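PDB 6KVR: fatty acid amide hydrolase from Candida albicans, which probably hydrolyses the amides of monocarboxylic acids to the free carboxylate and ammonium, as an enzyme of the amidase family. Local coordinates for residues A[168-172]-A[282-286]; A[160-164]-A[185-189]. Numbering follows the deposited sequence.

Contact 1. Residues A[168-172]-A[282-286]; sequences THGGY and GVSSG
A type I' beta turn with glycine at both central positions, His169 to Tyr172, packs its first half against Val283. Two loops of the amidase fold meet here, Gly170 and Val283 in register with CA atoms 5.0 Å apart. Both glycines have positive phi, Gly170 at 59/27 and Gly171 at 84/-2, and a side chain on Gly170 would strike Val283 CG1. The turn closes through Tyr172 N to His169 O at 2.9 Å, while His169, chi1 p, takes Gly171 N on its ND1, also at 2.9 Å. Val283, extended, chi1 t, points its CB toward the turn: CG2 lies 3.4 Å from Thr168 O, CG1 3.5 Å from His169 O. In Tyr172, chi1 m, CD2 is 4.1 Å from Val283 CG1 at the ring edge, and OH is 3.6 Å from Ser285 CB. The phenol is hydrogen-bonded to Gln404 of helix 402-409, and Glu159 binds the backbone N of both His169 and Gly170. Ser284 points away and forms an ST turn, Gly286 N to Ser284 OG 2.9 Å; its side chain lies about 4 Å from that of Leu207, a predicted substrate-binding residue. Water 1 donates to Tyr172 OH at 3.2 Å and accepts from Ser285 N at 2.9 Å.

Contact 2. Residues A[160-164]-A[185-189]; sequences QMNYK and VTTSI
Met161, a selenomethionine, lays its side chain along the first turn of helix 185-192, SE 4.3 Å from Thr187 OG1 and 4.5 Å from Thr186 CG2. Its rotamer, m, t, m, carries the selenium from the loop after strand 155-158, the loop of a beta-alpha-beta crossover to the parallel neighbour 199-201, onto the start of the crossover's own helix. Tyr163 and Thr187 are nearest, CA atoms 7.4 Å apart. Thr187, chi1 m, points at the loop and is the hub: its CG2 comes 4.5 Å from Tyr163 CD2, oblique to the ring. Thr187 OG1 is 2.7 Å and Asn162 O 3.0 Å from water 2. Tyr163, chi1 t, meets the rings of His183 and Phe125 edge-to-face, and Thr186 OG1 is hydrogen-bonded to Tyr313 OH. Met161 also lies about 4 Å, side chain to side chain, from Lys158, the predicted charge-relay lysine. At 4.1 Å Asn162 O and Thr187 OG1 are too far apart for a direct hydrogen bond, so the join is loose van der Waals packing plus one water bridge.

Overall arrangement
From the N terminus, the chain leaves strand 155-158 and passes at once through 160-164, then 168-172, before entering helix 185-192. Contact 2 closes this short excursion by bringing the helix start back against 160-164, a loop with no regular structure between. Contact 1 starts inside that excursion but ends far beyond it, at 282-286, between strands 268-271 and 295-300, so the two closures cross. Their centres are 13 Å apart and they touch directly: Val283 N probably hydrogen-bonds to Gln160 O at 2.9 Å, and Thr168 CG2 packs on Gln160 O at 3.3 Å. Crossing closures illustrate how sequence-distant loops can be fastened together beside one central sheet.

Contact 1. Residues A[168-172]-A[282-286]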
loop_
_atom_site.group_PDB
_atom_site.type_symbol
_atom_site.label_atom_id
_atom_site.label_comp_id
_atom_site.label_asym_id
_atom_site.label_seq_id
_atom_site.Cartn_x
_atom_site.Cartn_y
_atom_site.Cartn_z
ATOM N N THR A 168 23.000 3.796 16.231
ATOM C CA THR A 168 21.558 3.686 16.071
ATOM C C THR A 168 21.161 2.296 16.542
ATOM O O THR A 168 21.401 1.305 15.846
ATOM C CB THR A 168 21.145 3.931 14.625
ATOM O OG1 THR A 168 21.644 5.205 14.221
ATOM C CG2 THR A 168 19.614 3.911 14.481
ATOM N N HIS A 169 20.567 2.218 17.724
ATOM C CA HIS A 169 20.328 0.934 18.347
ATOM C C HIS A 169 18.860 0.601 18.526
ATOM O O HIS A 169 18.542 -0.569 18.777
ATOM C CB HIS A 169 21.045 0.871 19.711
ATOM C CG HIS A 169 20.702 2.003 20.625
ATOM N ND1 HIS A 169 19.427 2.200 21.112
ATOM C CD2 HIS A 169 21.461 2.999 21.140
ATOM C CE1 HIS A 169 19.416 3.273 21.887
ATOM N NE2 HIS A 169 20.640 3.770 21.928
ATOM N N GLY A 170 17.961 1.575 18.399
ATOM C CA GLY A 170 16.534 1.291 18.493
ATOM C C GLY A 170 16.098 0.677 19.808
ATOM O O GLY A 170 15.097 -0.057 19.840
ATOM N N GLY A 171 16.835 0.950 20.896
ATOM C CA GLY A 171 16.567 0.357 22.187
ATOM C C GLY A 171 17.157 -1.025 22.422
ATOM O O GLY A 171 16.988 -1.568 23.524
ATOM N N TYR A 172 17.842 -1.613 21.438
ATOM C CA TYR A 172 18.418 -2.951 21.568
ATOM C C TYR A 172 19.898 -2.818 21.900
ATOM O O TYR A 172 20.649 -2.179 21.154
ATOM C CB TYR A 172 18.242 -3.766 20.285
ATOM C CG TYR A 172 16.803 -4.006 19.874
ATOM C CD1 TYR A 172 16.038 -4.996 20.487
ATOM C CD2 TYR A 172 16.210 -3.247 18.873
ATOM C CE1 TYR A 172 14.720 -5.231 20.108
ATOM C CE2 TYR A 172 14.897 -3.461 18.498
ATOM C CZ TYR A 172 14.157 -4.453 19.121
ATOM O OH TYR A 172 12.857 -4.675 18.739
ATOM N N GLY A 282 16.212 2.695 9.621
ATOM C CA GLY A 282 16.187 2.728 11.072
ATOM C C GLY A 282 16.312 1.320 11.614
ATOM O O GLY A 282 16.470 0.354 10.860
ATOM N N VAL A 283 16.247 1.215 12.938
ATOM C CA VAL A 283 16.371 -0.060 13.639
ATOM C C VAL A 283 15.044 -0.376 14.321
ATOM O O VAL A 283 14.492 0.465 15.048
ATOM C CB VAL A 283 17.521 -0.036 14.668
ATOM C CG1 VAL A 283 17.464 -1.269 15.558
ATOM C CG2 VAL A 283 18.847 0.018 13.964
ATOM N N SER A 284 14.544 -1.588 14.095
ATOM C CA SER A 284 13.329 -2.097 14.724
ATOM C C SER A 284 13.253 -3.571 14.377
ATOM O O SER A 284 14.051 -4.076 13.583
ATOM C CB SER A 284 12.069 -1.360 14.246
ATOM O OG SER A 284 11.495 -2.003 13.108
ATOM N N SER A 285 12.285 -4.260 14.967
ATOM C CA SER A 285 12.065 -5.658 14.623
ATOM C C SER A 285 11.062 -5.850 13.474
ATOM O O SER A 285 10.636 -6.981 13.217
ATOM C CB SER A 285 11.613 -6.427 15.864
ATOM O OG SER A 285 10.245 -6.172 16.119
ATOM N N GLY A 286 10.702 -4.786 12.759
ATOM C CA GLY A 286 9.616 -4.825 11.797
ATOM C C GLY A 286 9.973 -5.057 10.343
ATOM O O GLY A 286 9.104 -4.872 9.477
HETATM O O HOH W 1 10.611 -3.201 17.054
#

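Contact 2. Residues A[160-164]-A[185-189]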
loop_
_atom_site.group_PDB
_atom_site.type_symbol
_atom_site.label_atom_id
_atom_site.label_comp_id
_atom_site.label_asym_id
_atom_site.label_seq_id
_atom_site.Cartn_x
_atom_site.Cartn_y
_atom_site.Cartn_z
ATOM N N GLN A 160 15.670 5.666 17.151
ATOM C CA GLN A 160 15.737 4.495 16.274
ATOM C C GLN A 160 15.950 4.846 14.797
ATOM O O GLN A 160 16.307 3.957 14.014
ATOM C CB GLN A 160 14.473 3.638 16.447
ATOM C CG GLN A 160 13.170 4.340 16.038
ATOM C CD GLN A 160 12.708 3.914 14.671
ATOM O OE1 GLN A 160 13.030 2.806 14.214
ATOM N NE2 GLN A 160 11.930 4.769 14.009
HETATM N N MSE A 161 15.764 6.097 14.396
HETATM C CA MSE A 161 16.023 6.476 13.007
HETATM C C MSE A 161 17.513 6.613 12.742
HETATM O O MSE A 161 18.225 7.252 13.518
HETATM C CB MSE A 161 15.322 7.791 12.651
HETATM C CG MSE A 161 13.819 7.734 12.756
HETATM SE SE MSE A 161 12.962 9.456 12.331
HETATM C CE MSE A 161 13.512 10.383 13.929
ATOM N N ASN A 162 17.972 6.025 11.639
ATOM C CA ASN A 162 19.371 6.149 11.236
ATOM C C ASN A 162 19.812 7.603 11.279
ATOM O O ASN A 162 19.189 8.472 10.662
ATOM C CB ASN A 162 19.589 5.613 9.809
ATOM C CG ASN A 162 19.695 4.105 9.750
ATOM O OD1 ASN A 162 19.759 3.439 10.783
ATOM N ND2 ASN A 162 19.729 3.557 8.533
ATOM N N TYR A 163 20.891 7.859 12.000
ATOM C CA TYR A 163 21.572 9.142 11.961
ATOM C C TYR A 163 22.996 8.878 11.501
ATOM O O TYR A 163 23.691 8.032 12.082
ATOM C CB TYR A 163 21.567 9.839 13.334
ATOM C CG TYR A 163 21.906 11.317 13.263
ATOM C CD1 TYR A 163 23.218 11.737 13.101
ATOM C CD2 TYR A 163 20.908 12.291 13.348
ATOM C CE1 TYR A 163 23.532 13.080 13.039
ATOM C CE2 TYR A 163 21.211 13.641 13.278
ATOM C CZ TYR A 163 22.530 14.026 13.130
ATOM O OH TYR A 163 22.855 15.355 13.049
ATOM N N LYS A 164 23.428 9.609 10.473
ATOM C CA LYS A 164 24.721 9.364 9.849
ATOM C C LYS A 164 25.853 9.431 10.867
ATOM O O LYS A 164 25.982 10.405 11.612
ATOM C CB LYS A 164 24.952 10.378 8.735
ATOM C CG LYS A 164 26.399 10.586 8.375
ATOM C CD LYS A 164 26.526 11.501 7.172
ATOM C CE LYS A 164 27.992 11.655 6.775
ATOM N NZ LYS A 164 28.152 12.061 5.350
ATOM N N VAL A 185 15.746 8.036 5.456
ATOM C CA VAL A 185 15.121 8.881 4.438
ATOM C C VAL A 185 14.511 10.127 5.073
ATOM O O VAL A 185 14.708 11.249 4.592
ATOM C CB VAL A 185 14.075 8.094 3.631
ATOM C CG1 VAL A 185 13.353 9.024 2.695
ATOM C CG2 VAL A 185 14.748 6.974 2.831
ATOM N N THR A 186 13.764 9.956 6.161
ATOM C CA THR A 186 13.057 11.098 6.723
ATOM C C THR A 186 14.037 12.136 7.276
ATOM O O THR A 186 13.872 13.341 7.049
ATOM C CB THR A 186 12.063 10.619 7.786
ATOM O OG1 THR A 186 10.900 10.121 7.125
ATOM C CG2 THR A 186 11.641 11.775 8.722
ATOM N N THR A 187 15.085 11.694 7.965
ATOM C CA THR A 187 16.037 12.655 8.506
ATOM C C THR A 187 16.769 13.406 7.396
ATOM O O THR A 187 16.990 14.621 7.505
ATOM C CB THR A 187 17.023 11.951 9.436
ATOM O OG1 THR A 187 16.317 11.462 10.578
ATOM C CG2 THR A 187 18.109 12.908 9.892
ATOM N N SER A 188 17.161 12.722 6.319
ATOM C CA SER A 188 17.896 13.462 5.302
ATOM C C SER A 188 16.981 14.383 4.522
ATOM O O SER A 188 17.439 15.410 4.025
ATOM C CB SER A 188 18.673 12.526 4.367
ATOM O OG SER A 188 17.837 11.792 3.534
ATOM N N ILE A 189 15.687 14.093 4.460
ATOM C CA ILE A 189 14.784 15.084 3.892
ATOM C C ILE A 189 14.702 16.313 4.795
ATOM O O ILE A 189 14.688 17.450 4.310
ATOM C CB ILE A 189 13.401 14.466 3.640
ATOM C CG1 ILE A 189 13.440 13.552 2.411
ATOM C CG2 ILE A 189 12.325 15.569 3.479
ATOM C CD1 ILE A 189 12.147 12.795 2.214
HETATM O O HOH W 2 17.940 10.432 12.519
#